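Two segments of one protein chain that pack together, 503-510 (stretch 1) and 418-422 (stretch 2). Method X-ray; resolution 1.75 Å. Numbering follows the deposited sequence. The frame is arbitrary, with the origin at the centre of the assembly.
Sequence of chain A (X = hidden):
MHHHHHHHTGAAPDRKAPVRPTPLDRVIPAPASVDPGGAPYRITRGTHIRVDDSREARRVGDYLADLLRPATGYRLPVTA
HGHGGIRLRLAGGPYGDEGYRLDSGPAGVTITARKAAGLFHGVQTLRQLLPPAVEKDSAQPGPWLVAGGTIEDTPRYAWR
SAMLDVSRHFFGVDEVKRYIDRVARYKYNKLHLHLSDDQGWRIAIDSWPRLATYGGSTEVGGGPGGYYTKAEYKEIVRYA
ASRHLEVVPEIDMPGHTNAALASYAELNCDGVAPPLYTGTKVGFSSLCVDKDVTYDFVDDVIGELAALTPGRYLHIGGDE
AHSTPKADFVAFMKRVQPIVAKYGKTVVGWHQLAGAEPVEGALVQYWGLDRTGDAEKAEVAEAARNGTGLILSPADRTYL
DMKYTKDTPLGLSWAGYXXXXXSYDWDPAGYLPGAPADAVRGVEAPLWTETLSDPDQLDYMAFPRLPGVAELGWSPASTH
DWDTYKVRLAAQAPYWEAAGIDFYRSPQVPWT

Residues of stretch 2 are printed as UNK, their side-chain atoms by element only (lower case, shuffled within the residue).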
ATOM      1  N   PHE A 503     -17.661  -2.315   1.661  1.00 10.13           N
ATOM      2  CA  PHE A 503     -17.176  -1.947   0.342  1.00  9.68           C
ATOM      3  C   PHE A 503     -18.310  -1.374  -0.486  1.00  9.77           C
ATOM      4  O   PHE A 503     -19.482  -1.645  -0.223  1.00  9.26           O
ATOM      5  CB  PHE A 503     -16.576  -3.161  -0.386  1.00 10.38           C
ATOM      6  CG  PHE A 503     -17.576  -4.246  -0.709  1.00  9.72           C
ATOM      7  CD1 PHE A 503     -18.000  -5.138   0.271  1.00 10.33           C
ATOM      8  CD2 PHE A 503     -18.084  -4.377  -2.000  1.00 10.65           C
ATOM      9  CE1 PHE A 503     -18.917  -6.148  -0.028  1.00  9.80           C
ATOM     10  CE2 PHE A 503     -19.004  -5.384  -2.311  1.00 10.82           C
ATOM     11  CZ  PHE A 503     -19.420  -6.272  -1.323  1.00 11.07           C
ATOM     12  N   TYR A 504     -17.948  -0.572  -1.479  1.00  8.12           N
ATOM     13  CA  TYR A 504     -18.915   0.043  -2.373  1.00  9.56           C
ATOM     14  C   TYR A 504     -19.388  -0.993  -3.389  1.00  9.94           C
ATOM     15  O   TYR A 504     -18.588  -1.534  -4.155  1.00  9.34           O
ATOM     16  CB  TYR A 504     -18.259   1.223  -3.092  1.00  9.40           C
ATOM     17  CG  TYR A 504     -19.035   1.763  -4.271  1.00  9.11           C
ATOM     18  CD1 TYR A 504     -20.301   2.324  -4.104  1.00 10.09           C
ATOM     19  CD2 TYR A 504     -18.487   1.742  -5.555  1.00  9.50           C
ATOM     20  CE1 TYR A 504     -21.003   2.855  -5.187  1.00 11.68           C
ATOM     21  CE2 TYR A 504     -19.181   2.272  -6.645  1.00  9.74           C
ATOM     22  CZ  TYR A 504     -20.436   2.827  -6.452  1.00 10.44           C
ATOM     23  OH  TYR A 504     -21.123   3.357  -7.524  1.00 11.91           O
ATOM     24  N   ARG A 505     -20.687  -1.274  -3.387  1.00 10.71           N
ATOM     25  CA  ARG A 505     -21.255  -2.245  -4.315  1.00 12.03           C
ATOM     26  C   ARG A 505     -21.507  -1.596  -5.671  1.00 11.53           C
ATOM     27  O   ARG A 505     -22.649  -1.327  -6.055  1.00 11.48           O
ATOM     28  CB  ARG A 505     -22.553  -2.822  -3.749  1.00 13.39           C
ATOM     29  CG  ARG A 505     -22.348  -3.725  -2.535  1.00 17.61           C
ATOM     30  CD  ARG A 505     -23.680  -4.246  -2.017  1.00 19.51           C
ATOM     31  NE  ARG A 505     -24.403  -4.985  -3.048  1.00 22.99           N
ATOM     32  CZ  ARG A 505     -24.188  -6.261  -3.352  1.00 23.76           C
ATOM     33  NH1 ARG A 505     -23.268  -6.959  -2.697  1.00 22.77           N
ATOM     34  NH2 ARG A 505     -24.889  -6.838  -4.320  1.00 24.56           N
ATOM     35  N   SER A 506     -20.422  -1.353  -6.394  1.00 10.43           N
ATOM     36  CA  SER A 506     -20.491  -0.725  -7.704  1.00 10.62           C
ATOM     37  C   SER A 506     -21.425  -1.436  -8.669  1.00 11.38           C
ATOM     38  O   SER A 506     -21.395  -2.658  -8.792  1.00 11.07           O
ATOM     39  CB  SER A 506     -19.101  -0.663  -8.331  1.00 10.01           C
ATOM     40  OG  SER A 506     -19.181  -0.183  -9.661  1.00 10.91           O
ATOM     41  N   PRO A 507     -22.267  -0.670  -9.377  1.00 11.54           N
ATOM     42  CA  PRO A 507     -23.192  -1.284 -10.332  1.00 11.92           C
ATOM     43  C   PRO A 507     -22.458  -1.867 -11.543  1.00 12.41           C
ATOM     44  O   PRO A 507     -23.045  -2.610 -12.332  1.00 13.00           O
ATOM     45  CB  PRO A 507     -24.123  -0.128 -10.699  1.00 12.93           C
ATOM     46  CG  PRO A 507     -23.233   1.073 -10.566  1.00 15.24           C
ATOM     47  CD  PRO A 507     -22.486   0.784  -9.287  1.00 12.95           C
ATOM     48  N   GLN A 508     -21.177  -1.530 -11.684  1.00 10.14           N
ATOM     49  CA  GLN A 508     -20.371  -2.026 -12.802  1.00 11.06           C
ATOM     50  C   GLN A 508     -19.900  -3.457 -12.567  1.00 10.89           C
ATOM     51  O   GLN A 508     -19.419  -4.118 -13.487  1.00 11.96           O
ATOM     52  CB  GLN A 508     -19.126  -1.158 -13.010  1.00 10.93           C
ATOM     53  CG  GLN A 508     -19.367   0.333 -13.175  1.00 11.39           C
ATOM     54  CD  GLN A 508     -18.077   1.076 -13.470  1.00 12.35           C
ATOM     55  OE1 GLN A 508     -17.027   0.753 -12.915  1.00 11.69           O
ATOM     56  NE2 GLN A 508     -18.150   2.081 -14.342  1.00 11.23           N
ATOM     57  N   VAL A 509     -20.034  -3.925 -11.333  1.00 10.97           N
ATOM     58  CA  VAL A 509     -19.584  -5.263 -10.958  1.00 12.26           C
ATOM     59  C   VAL A 509     -20.754  -6.198 -10.650  1.00 12.28           C
ATOM     60  O   VAL A 509     -21.635  -5.858  -9.865  1.00 13.47           O
ATOM     61  CB  VAL A 509     -18.666  -5.180  -9.720  1.00 11.76           C
ATOM     62  CG1 VAL A 509     -18.154  -6.561  -9.346  1.00 11.96           C
ATOM     63  CG2 VAL A 509     -17.508  -4.230  -9.999  1.00 13.11           C
ATOM     64  N   PRO A 510     -20.767  -7.396 -11.263  1.00 13.37           N
ATOM     65  CA  PRO A 510     -21.832  -8.385 -11.057  1.00 13.92           C
ATOM     66  C   PRO A 510     -21.622  -9.212  -9.790  1.00 14.70           C
ATOM     67  O   PRO A 510     -21.437 -10.428  -9.853  1.00 13.21           O
ATOM     68  CB  PRO A 510     -21.746  -9.231 -12.321  1.00 14.92           C
ATOM     69  CG  PRO A 510     -20.274  -9.291 -12.554  1.00 14.47           C
ATOM     70  CD  PRO A 510     -19.819  -7.858 -12.294  1.00 13.76           C
ATOM     71  N   UNK A 418     -14.378   8.503 -10.019  1.00  7.46           N
ATOM     72  CA  UNK A 418     -13.590   7.343 -10.396  1.00  8.70           C
ATOM     73  C   UNK A 418     -14.271   6.038 -10.018  1.00  9.35           C
ATOM     74  O   UNK A 418     -14.148   5.567  -8.887  1.00  8.49           O
ATOM     75  c   UNK A 418     -11.506   8.723 -10.105  1.00  8.69           C
ATOM     76  c   UNK A 418     -12.192   7.408  -9.734  1.00  8.26           C
ATOM     77  c   UNK A 418     -11.339   6.221 -10.172  1.00  8.15           C
ATOM     78  N   UNK A 419     -15.010   5.466 -10.966  1.00  9.03           N
ATOM     79  CA  UNK A 419     -15.680   4.197 -10.722  1.00  8.79           C
ATOM     80  C   UNK A 419     -14.657   3.072 -10.785  1.00  8.93           C
ATOM     81  O   UNK A 419     -13.485   3.288 -11.104  1.00  8.65           O
ATOM     82  c   UNK A 419     -16.796   3.955 -11.744  1.00  8.72           C
ATOM     83  c   UNK A 419     -18.205   4.219 -11.203  1.00  9.91           C
ATOM     84  o   UNK A 419     -19.897   3.185  -9.865  1.00 10.29           O
ATOM     85  c   UNK A 419     -18.716   3.117 -10.275  1.00 11.30           C
ATOM     86  o   UNK A 419     -17.947   2.186  -9.957  1.00 10.97           O
ATOM     87  N   UNK A 420     -15.110   1.867 -10.481  1.00  9.13           N
ATOM     88  CA  UNK A 420     -14.234   0.708 -10.464  1.00  8.80           C
ATOM     89  C   UNK A 420     -13.533   0.422 -11.790  1.00  8.67           C
ATOM     90  O   UNK A 420     -12.333   0.156 -11.808  1.00  8.59           O
ATOM     91  c   UNK A 420     -15.674  -0.246  -8.663  1.00  9.32           C
ATOM     92  c   UNK A 420     -15.012  -0.534 -10.006  1.00  9.36           C
ATOM     93  c   UNK A 420     -14.075  -1.730  -9.892  1.00  9.78           C
ATOM     94  N   UNK A 421     -14.255   0.485 -12.903  1.00  9.31           N
ATOM     95  CA  UNK A 421     -13.609   0.211 -14.181  1.00  9.89           C
ATOM     96  C   UNK A 421     -12.510   1.216 -14.500  1.00  9.83           C
ATOM     97  O   UNK A 421     -11.422   0.833 -14.918  1.00  9.78           O
ATOM     98  c   UNK A 421     -13.940  -0.082 -16.678  1.00 14.37           C
ATOM     99  o   UNK A 421     -16.124  -0.244 -17.665  1.00 18.50           O
ATOM    100  n   UNK A 421     -14.357  -0.643 -18.991  1.00 16.94           N
ATOM    101  c   UNK A 421     -14.906  -0.332 -17.823  1.00 15.89           C
ATOM    102  c   UNK A 421     -14.621   0.173 -15.334  1.00 11.62           C
ATOM    103  N   UNK A 422     -12.780   2.502 -14.294  1.00  9.49           N
ATOM    104  CA  UNK A 422     -11.770   3.516 -14.586  1.00  9.75           C
ATOM    105  C   UNK A 422     -10.492   3.289 -13.780  1.00  9.38           C
ATOM    106  O   UNK A 422      -9.384   3.447 -14.291  1.00  8.70           O
ATOM    107  n   UNK A 422     -11.465   8.192 -17.019  1.00 16.57           N
ATOM    108  c   UNK A 422     -11.820   7.415 -14.329  1.00 11.97           C
ATOM    109  n   UNK A 422     -10.904   8.454 -14.799  1.00 11.30           N
ATOM    110  c   UNK A 422     -10.756   8.801 -16.075  1.00 16.05           C
ATOM    111  c   UNK A 422     -11.309   6.024 -14.669  1.00 10.26           C
ATOM    112  n   UNK A 422      -9.896   9.755 -16.408  1.00 16.70           N
ATOM    113  c   UNK A 422     -12.305   4.924 -14.293  1.00  9.70           C
TER
HETATM  114  O   HOH W   1     -15.600   3.787 -15.096  1.00 10.63           O

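Position 418 carries three side-chain carbons, one bonded to the backbone CA and bearing the other two, so the side chain forks at its first atom. These carbons are out of reach of stretch 1, and identity rests on connectivity alone. With no oxygen or nitrogen and a fork at CB, it is valine, Val418; its CG1 is 8.4 Å from Gln508 OE1.

Position 419 has three carbons in an unbranched chain, the third bearing two oxygens. Such a chain could end in a carboxylate or an amide, but both terminal atoms are oxygen, which leaves the carboxylate. The surroundings agree: one oxygen lies near the hydroxyl of Tyr504 and the other near that of Ser506. The residue is Glu419. Tyr504 OH donates a hydrogen bond to Glu419 OE2 at 2.6 Å, and Ser506 OG donates one to Glu419 OE1 at 2.7 Å. OE2 sits at the edge of the tyrosine ring, near its plane, where the phenol hydroxyl can reach it. The chi1 of -103° lies between the usual wells, while chi2 is m at -76°.

Position 420 again shows three carbons, with two borne by the first, and no heteroatom. Its CA-to-CB bond points toward stretch 1, and the carbons approach Ser506 and Val509. This is Val420, with chi1 t. Its CG2 lies 3.5 Å from Ser506 CB, and its CG1 lies 4.2 Å from Val509 CG2, an apolar contact beside the polar cluster. Val420 N donates to Glu419 OE1 at 2.9 Å with an angle of 160°, as suits a glutamate at the N-cap, where the first turn of a helix leaves amides without backbone acceptors.

Position 421 has three carbons in a row, the third carrying one oxygen and one nitrogen: a terminal amide two carbons beyond CB. Its CB lies 3.5 Å from Gln508 OE1, while the amide end reaches nothing on stretch 1. It is Gln421, extended with chi1 and chi2 both t. The backbone makes the link: Gln421 N donates to Gln508 OE1 at 2.8 Å and 167°, whereas Val420 N, 3.3 Å from Gln508 OE1, has too poor an angle to count as a hydrogen bond.

Position 422 has three carbons, a nitrogen, then a carbon carrying two more nitrogens, the pattern of a guanidinium. The side chain makes no contact; its nearest atom, CB, is 6.4 Å from Gln508 OE1, and its end leads away. It is Arg422. Water 1 nevertheless joins its backbone to the other stretch, accepting from Gln508 NE2 at 3.2 Å and, weakly, from Arg422 N at 3.2 Å.

The contact therefore works by supplying acceptors at the start of a helix. Glu419 accepts hydrogen bonds from the hydroxyls of Tyr504 and Ser506 and from the amide of Val420, while Gln508 supplies OE1 to the amide of Gln421. The type I turn from Ser506 to Val509, closed by Val509 N to Ser506 O at 3.1 Å, contains both Ser506 and Gln508; Tyr504 lies before it. Gln508 N, donating to Ser506 OG at 3.1 Å, ties the serine hydroxyl into the turn. In all, 304 Å² is buried, counting both sides.

Stretch 2 418-422: VEVQR
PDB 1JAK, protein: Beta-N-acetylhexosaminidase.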